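PDB 5Z87: EmGH1 from Erythrobacter marinus, which probably hydrolyses beta-glucosidic bonds and may also act on arabinofuranosides and xylosides. Local coordinates for residues A48-A51 with N52-L56; E366-V369 with R370-A373. All coordinates share one frame; numbering follows the deposited sequence.

Contact 1: A48-A51 with N52-L56; sequences AALA and NLMTL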
ATOM      1  N   ALA A  48       0.333  -0.429 -45.323  1.00 23.97           N
ATOM      2  CA  ALA A  48      -0.880   0.164 -45.882  1.00 33.71           C
ATOM      3  C   ALA A  48      -1.199  -0.432 -47.251  1.00 24.00           C
ATOM      4  O   ALA A  48      -2.343  -0.808 -47.527  1.00 27.55           O
ATOM      5  CB  ALA A  48      -0.730   1.683 -45.973  1.00 28.66           C
ATOM      6  N   ALA A  49      -0.193  -0.526 -48.123  1.00 27.62           N
ATOM      7  CA  ALA A  49      -0.434  -1.074 -49.456  1.00 29.99           C
ATOM      8  C   ALA A  49      -0.976  -2.499 -49.376  1.00 30.06           C
ATOM      9  O   ALA A  49      -1.892  -2.870 -50.122  1.00 29.13           O
ATOM     10  CB  ALA A  49       0.849  -1.019 -50.285  1.00 20.48           C
ATOM     11  N   LEU A  50      -0.443  -3.304 -48.456  1.00 32.00           N
ATOM     12  CA  LEU A  50      -0.916  -4.676 -48.330  1.00 23.15           C
ATOM     13  C   LEU A  50      -2.318  -4.720 -47.752  1.00 27.27           C
ATOM     14  O   LEU A  50      -3.165  -5.508 -48.205  1.00 23.65           O
ATOM     15  CB  LEU A  50       0.047  -5.481 -47.458  1.00 23.60           C
ATOM     16  CG  LEU A  50      -0.362  -6.920 -47.134  1.00 24.13           C
ATOM     17  CD1 LEU A  50      -0.570  -7.714 -48.417  1.00 23.87           C
ATOM     18  CD2 LEU A  50       0.668  -7.608 -46.219  1.00 22.21           C
ATOM     19  N   ALA A  51      -2.581  -3.887 -46.740  1.00 28.07           N
ATOM     20  CA  ALA A  51      -3.879  -3.922 -46.076  1.00 26.90           C
ATOM     21  C   ALA A  51      -5.011  -3.548 -47.034  1.00 18.27           C
ATOM     22  O   ALA A  51      -6.116  -4.089 -46.927  1.00 21.40           O
ATOM     23  CB  ALA A  51      -3.861  -2.990 -44.860  1.00 26.17           C
ATOM     24  N   ASN A  52      -4.751  -2.636 -47.974  1.00 26.20           N
ATOM     25  CA  ASN A  52      -5.755  -2.284 -48.976  1.00 32.05           C
ATOM     26  C   ASN A  52      -6.160  -3.468 -49.841  1.00 25.00           C
ATOM     27  O   ASN A  52      -7.238  -3.440 -50.434  1.00 31.27           O
ATOM     28  CB  ASN A  52      -5.246  -1.148 -49.861  1.00 24.17           C
ATOM     29  CG  ASN A  52      -5.125   0.164 -49.099  1.00 38.20           C
ATOM     30  OD1 ASN A  52      -5.881   0.411 -48.156  1.00 39.70           O
ATOM     31  ND2 ASN A  52      -4.167   1.006 -49.491  1.00 36.09           N
ATOM     32  N   LEU A  53      -5.345  -4.517 -49.907  1.00 30.06           N
ATOM     33  CA  LEU A  53      -5.666  -5.676 -50.728  1.00 21.84           C
ATOM     34  C   LEU A  53      -6.422  -6.767 -49.980  1.00 26.91           C
ATOM     35  O   LEU A  53      -6.880  -7.720 -50.620  1.00 31.29           O
ATOM     36  CB  LEU A  53      -4.382  -6.271 -51.313  1.00 23.40           C
ATOM     37  CG  LEU A  53      -3.426  -5.270 -51.954  1.00 29.46           C
ATOM     38  CD1 LEU A  53      -2.191  -5.969 -52.464  1.00 26.34           C
ATOM     39  CD2 LEU A  53      -4.128  -4.528 -53.072  1.00 29.11           C
ATOM     40  N   MET A  54      -6.580  -6.656 -48.658  1.00 24.14           N
ATOM     41  CA  MET A  54      -7.015  -7.778 -47.834  1.00 21.74           C
ATOM     42  C   MET A  54      -8.492  -7.668 -47.476  1.00 18.26           C
ATOM     43  O   MET A  54      -9.033  -6.574 -47.354  1.00 22.32           O
ATOM     44  CB  MET A  54      -6.178  -7.862 -46.551  1.00 21.63           C
ATOM     45  CG  MET A  54      -4.684  -7.972 -46.817  1.00 26.32           C
ATOM     46  SD  MET A  54      -3.629  -7.910 -45.355  1.00 28.73           S
ATOM     47  CE  MET A  54      -4.217  -9.341 -44.431  1.00 17.69           C
ATOM     48  N   THR A  55      -9.137  -8.822 -47.307  1.00 23.66           N
ATOM     49  CA  THR A  55     -10.516  -8.867 -46.847  1.00 28.01           C
ATOM     50  C   THR A  55     -10.592  -8.655 -45.326  1.00 32.97           C
ATOM     51  O   THR A  55      -9.586  -8.661 -44.613  1.00 28.66           O
ATOM     52  CB  THR A  55     -11.164 -10.203 -47.220  1.00 33.44           C
ATOM     53  OG1 THR A  55     -10.620 -11.254 -46.398  1.00 26.31           O
ATOM     54  CG2 THR A  55     -10.928 -10.524 -48.715  1.00 26.25           C
ATOM     55  N   LEU A  56     -11.821  -8.475 -44.837  1.00 28.23           N
ATOM     56  CA  LEU A  56     -12.067  -8.427 -43.398  1.00 34.20           C
ATOM     57  C   LEU A  56     -11.509  -9.664 -42.696  1.00 32.20           C
ATOM     58  O   LEU A  56     -10.807  -9.554 -41.682  1.00 27.57           O
ATOM     59  CB  LEU A  56     -13.567  -8.301 -43.138  1.00 28.56           C
ATOM     60  CG  LEU A  56     -14.042  -8.494 -41.697  1.00 31.41           C
ATOM     61  CD1 LEU A  56     -13.456  -7.415 -40.818  1.00 25.81           C
ATOM     62  CD2 LEU A  56     -15.560  -8.471 -41.621  1.00 30.34           C
TER

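Contact 2: E366-V369 with R370-A373; sequences ERYV and RRAA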
ATOM      1  N   GLU A 366     -15.545  -1.769 -38.905  1.00 28.29           N
ATOM      2  CA  GLU A 366     -14.445  -2.511 -39.517  1.00 31.92           C
ATOM      3  C   GLU A 366     -13.127  -1.755 -39.398  1.00 29.25           C
ATOM      4  O   GLU A 366     -12.060  -2.378 -39.344  1.00 25.98           O
ATOM      5  CB  GLU A 366     -14.779  -2.824 -40.984  1.00 27.96           C
ATOM      6  CG  GLU A 366     -13.580  -3.052 -41.902  1.00 38.28           C
ATOM      7  CD  GLU A 366     -13.923  -3.908 -43.121  1.00 47.01           C
ATOM      8  OE1 GLU A 366     -15.119  -4.232 -43.314  1.00 42.72           O
ATOM      9  OE2 GLU A 366     -12.988  -4.270 -43.876  1.00 41.47           O
ATOM     10  N   ARG A 367     -13.181  -0.422 -39.304  1.00 21.08           N
ATOM     11  CA  ARG A 367     -11.956   0.362 -39.247  1.00 25.05           C
ATOM     12  C   ARG A 367     -11.084   0.021 -38.032  1.00 29.95           C
ATOM     13  O   ARG A 367      -9.874   0.264 -38.076  1.00 30.18           O
ATOM     14  CB  ARG A 367     -12.293   1.855 -39.269  1.00 28.33           C
ATOM     15  CG  ARG A 367     -12.804   2.424 -37.950  1.00 36.63           C
ATOM     16  CD  ARG A 367     -12.930   3.943 -38.031  1.00 44.43           C
ATOM     17  NE  ARG A 367     -12.712   4.604 -36.743  1.00 50.72           N
ATOM     18  CZ  ARG A 367     -13.689   4.954 -35.913  1.00 54.96           C
ATOM     19  NH1 ARG A 367     -13.403   5.553 -34.764  1.00 57.88           N
ATOM     20  NH2 ARG A 367     -14.952   4.697 -36.230  1.00 58.55           N
ATOM     21  N   TYR A 368     -11.660  -0.542 -36.960  1.00 27.24           N
ATOM     22  CA  TYR A 368     -10.846  -0.959 -35.815  1.00 27.81           C
ATOM     23  C   TYR A 368     -10.045  -2.217 -36.139  1.00 25.98           C
ATOM     24  O   TYR A 368      -8.886  -2.351 -35.726  1.00 23.71           O
ATOM     25  CB  TYR A 368     -11.739  -1.174 -34.584  1.00 22.50           C
ATOM     26  CG  TYR A 368     -12.221   0.131 -33.987  1.00 31.76           C
ATOM     27  CD1 TYR A 368     -11.368   0.927 -33.228  1.00 26.23           C
ATOM     28  CD2 TYR A 368     -13.521   0.580 -34.196  1.00 36.20           C
ATOM     29  CE1 TYR A 368     -11.789   2.125 -32.689  1.00 26.11           C
ATOM     30  CE2 TYR A 368     -13.951   1.789 -33.654  1.00 38.73           C
ATOM     31  CZ  TYR A 368     -13.075   2.553 -32.904  1.00 31.12           C
ATOM     32  OH  TYR A 368     -13.481   3.750 -32.371  1.00 32.54           O
ATOM     33  N   VAL A 369     -10.645  -3.149 -36.882  1.00 26.46           N
ATOM     34  CA  VAL A 369      -9.896  -4.307 -37.354  1.00 26.44           C
ATOM     35  C   VAL A 369      -8.747  -3.861 -38.242  1.00 25.35           C
ATOM     36  O   VAL A 369      -7.618  -4.346 -38.109  1.00 27.64           O
ATOM     37  CB  VAL A 369     -10.834  -5.286 -38.076  1.00 26.57           C
ATOM     38  CG1 VAL A 369     -10.036  -6.420 -38.682  1.00 22.09           C
ATOM     39  CG2 VAL A 369     -11.858  -5.833 -37.095  1.00 21.91           C
ATOM     40  N   ARG A 370      -9.006  -2.898 -39.130  1.00 29.08           N
ATOM     41  CA  ARG A 370      -7.982  -2.416 -40.054  1.00 26.01           C
ATOM     42  C   ARG A 370      -6.891  -1.633 -39.324  1.00 29.34           C
ATOM     43  O   ARG A 370      -5.703  -1.753 -39.662  1.00 24.16           O
ATOM     44  CB  ARG A 370      -8.648  -1.563 -41.145  1.00 30.43           C
ATOM     45  CG  ARG A 370      -7.743  -0.576 -41.878  1.00 25.17           C
ATOM     46  CD  ARG A 370      -6.731  -1.293 -42.727  1.00 28.36           C
ATOM     47  NE  ARG A 370      -5.765  -0.402 -43.380  1.00 35.64           N
ATOM     48  CZ  ARG A 370      -5.785  -0.111 -44.683  1.00 39.87           C
ATOM     49  NH1 ARG A 370      -6.738  -0.624 -45.456  1.00 27.71           N
ATOM     50  NH2 ARG A 370      -4.864   0.694 -45.210  1.00 32.09           N
ATOM     51  N   ARG A 371      -7.270  -0.821 -38.329  1.00 25.96           N
ATOM     52  CA  ARG A 371      -6.267  -0.127 -37.522  1.00 25.86           C
ATOM     53  C   ARG A 371      -5.320  -1.124 -36.860  1.00 25.05           C
ATOM     54  O   ARG A 371      -4.092  -0.978 -36.924  1.00 25.94           O
ATOM     55  CB  ARG A 371      -6.954   0.755 -36.472  1.00 23.78           C
ATOM     56  CG  ARG A 371      -5.976   1.610 -35.655  1.00 21.05           C
ATOM     57  CD  ARG A 371      -6.699   2.407 -34.559  1.00 21.20           C
ATOM     58  NE  ARG A 371      -7.264   1.555 -33.504  1.00 20.80           N
ATOM     59  CZ  ARG A 371      -7.767   2.017 -32.360  1.00 24.79           C
ATOM     60  NH1 ARG A 371      -7.781   3.325 -32.107  1.00 18.60           N
ATOM     61  NH2 ARG A 371      -8.256   1.173 -31.464  1.00 24.60           N
ATOM     62  N   ALA A 372      -5.874  -2.174 -36.259  1.00 19.87           N
ATOM     63  CA  ALA A 372      -5.038  -3.151 -35.575  1.00 23.58           C
ATOM     64  C   ALA A 372      -4.199  -3.958 -36.567  1.00 26.29           C
ATOM     65  O   ALA A 372      -2.974  -4.070 -36.412  1.00 22.24           O
ATOM     66  CB  ALA A 372      -5.913  -4.065 -34.715  1.00 17.50           C
ATOM     67  N   ALA A 373      -4.833  -4.509 -37.611  1.00 20.33           N
ATOM     68  CA  ALA A 373      -4.093  -5.357 -38.549  1.00 20.71           C
ATOM     69  C   ALA A 373      -2.987  -4.588 -39.263  1.00 24.47           C
ATOM     70  O   ALA A 373      -1.948  -5.164 -39.603  1.00 24.06           O
ATOM     71  CB  ALA A 373      -5.041  -5.995 -39.561  1.00 20.74           C
TER
HETATM   72  O   HOH W   1      -7.961  -0.923 -33.408  1.00 26.73           O

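Contact 1: A48-A51 with N52-L56
M54 folds its thioether back over L50, crossing that side chain obliquely so that SD rests 3.8 Å from L50 CG. Its CG stands beside its own backbone N (chi1 -57°), which brings the CG of M54 to 3.2 Å from L50 O, and a bend at chi3 turns CE onward. Methionine suits this place because its flexible, unbranched chain can follow the curve of the turn and still reach L377 of helix 366-382. Shortening M54 to an alanine removes CG and SD, and would probably open a gap beside L50 and L377.

The backbone bonds change as helix 43-51 runs out. N52 N still reaches A48 O over four residues (3.1 Å), but L53 N turns to L50 O (2.9 Å) and M54 N to A51 O (3.1 Å), three residues back; both of these donors sit well above the carbonyl plane. L53 lays its CG 3.4 Å from A49 O, and the side chain also touches F121. The amide of N52 folds back over A48 O, yet its ND2 makes no bond there, and its OD1 accepts from R370. A48 and A51 carry only methyl groups, small enough for E374 and R370 of helix 366-382 to lie directly against them.

At the far end T55, an N-cap, uses its hydroxyl on a backbone N of the next helix while E58 returns a bond to T55 N. A type I beta turn, A51 to M54, thus closes helix 43-51, and a capping box at T55 starts helix 56-61.

Contact 2: E366-V369 with R370-A373
Y368 and R371, one helical turn apart, run alongside each other in the same direction, with CD1 of the tyrosine over one face of the guanidinium and 3.6 Å from R371 NH2. The two planes stand 83° apart, so the arginine meets the edge of the ring. R371 gets there on an extended chain that bends at chi3 (67°).

Its donors are shared out. NE gives to a water at 2.6 Å; that water can donate to Y368 O (2.9 Å), which also receives A372 N (3.1 Å), while NH2 makes weak bonds to L338 O and R339 O. Within the helix R370 N binds E366 O in the carbonyl plane, R371 N binds R367 O, and A373 N binds V369 O at 2.8 Å, so each carbonyl from E366 to V369 takes an amide four residues on. R370 NE pairs with E374, and R367 with E365, which suits long charged chains near the surface.

The small A372 and A373 admit close neighbours: this first part of helix 366-382 packs against helix 330-340 through Y368 and A372, against helix 355-360 through E366 and V369, and against helix 56-61 through E366, R370 and A373.

Both contacts lie on the periphery of the chain, their centres about 10 Å apart and away from the ligand pocket and the metal site, and each mixes buried alanines with exposed polar residues. Contact 1 is a helix ending in a turn, so its bonds shorten in span and its overlap is chiefly apolar; contact 2 is regular helix, where spans stay constant and arginines supply most of the side-chain chemistry. R370 joins them: NH1 is 3.0 Å from N52 OD1 and CZ lies 3.5 Å from A51 CB. Helix 366-382 thus covers contact 1 on one side, while L56, just beyond the turn, lies against E366.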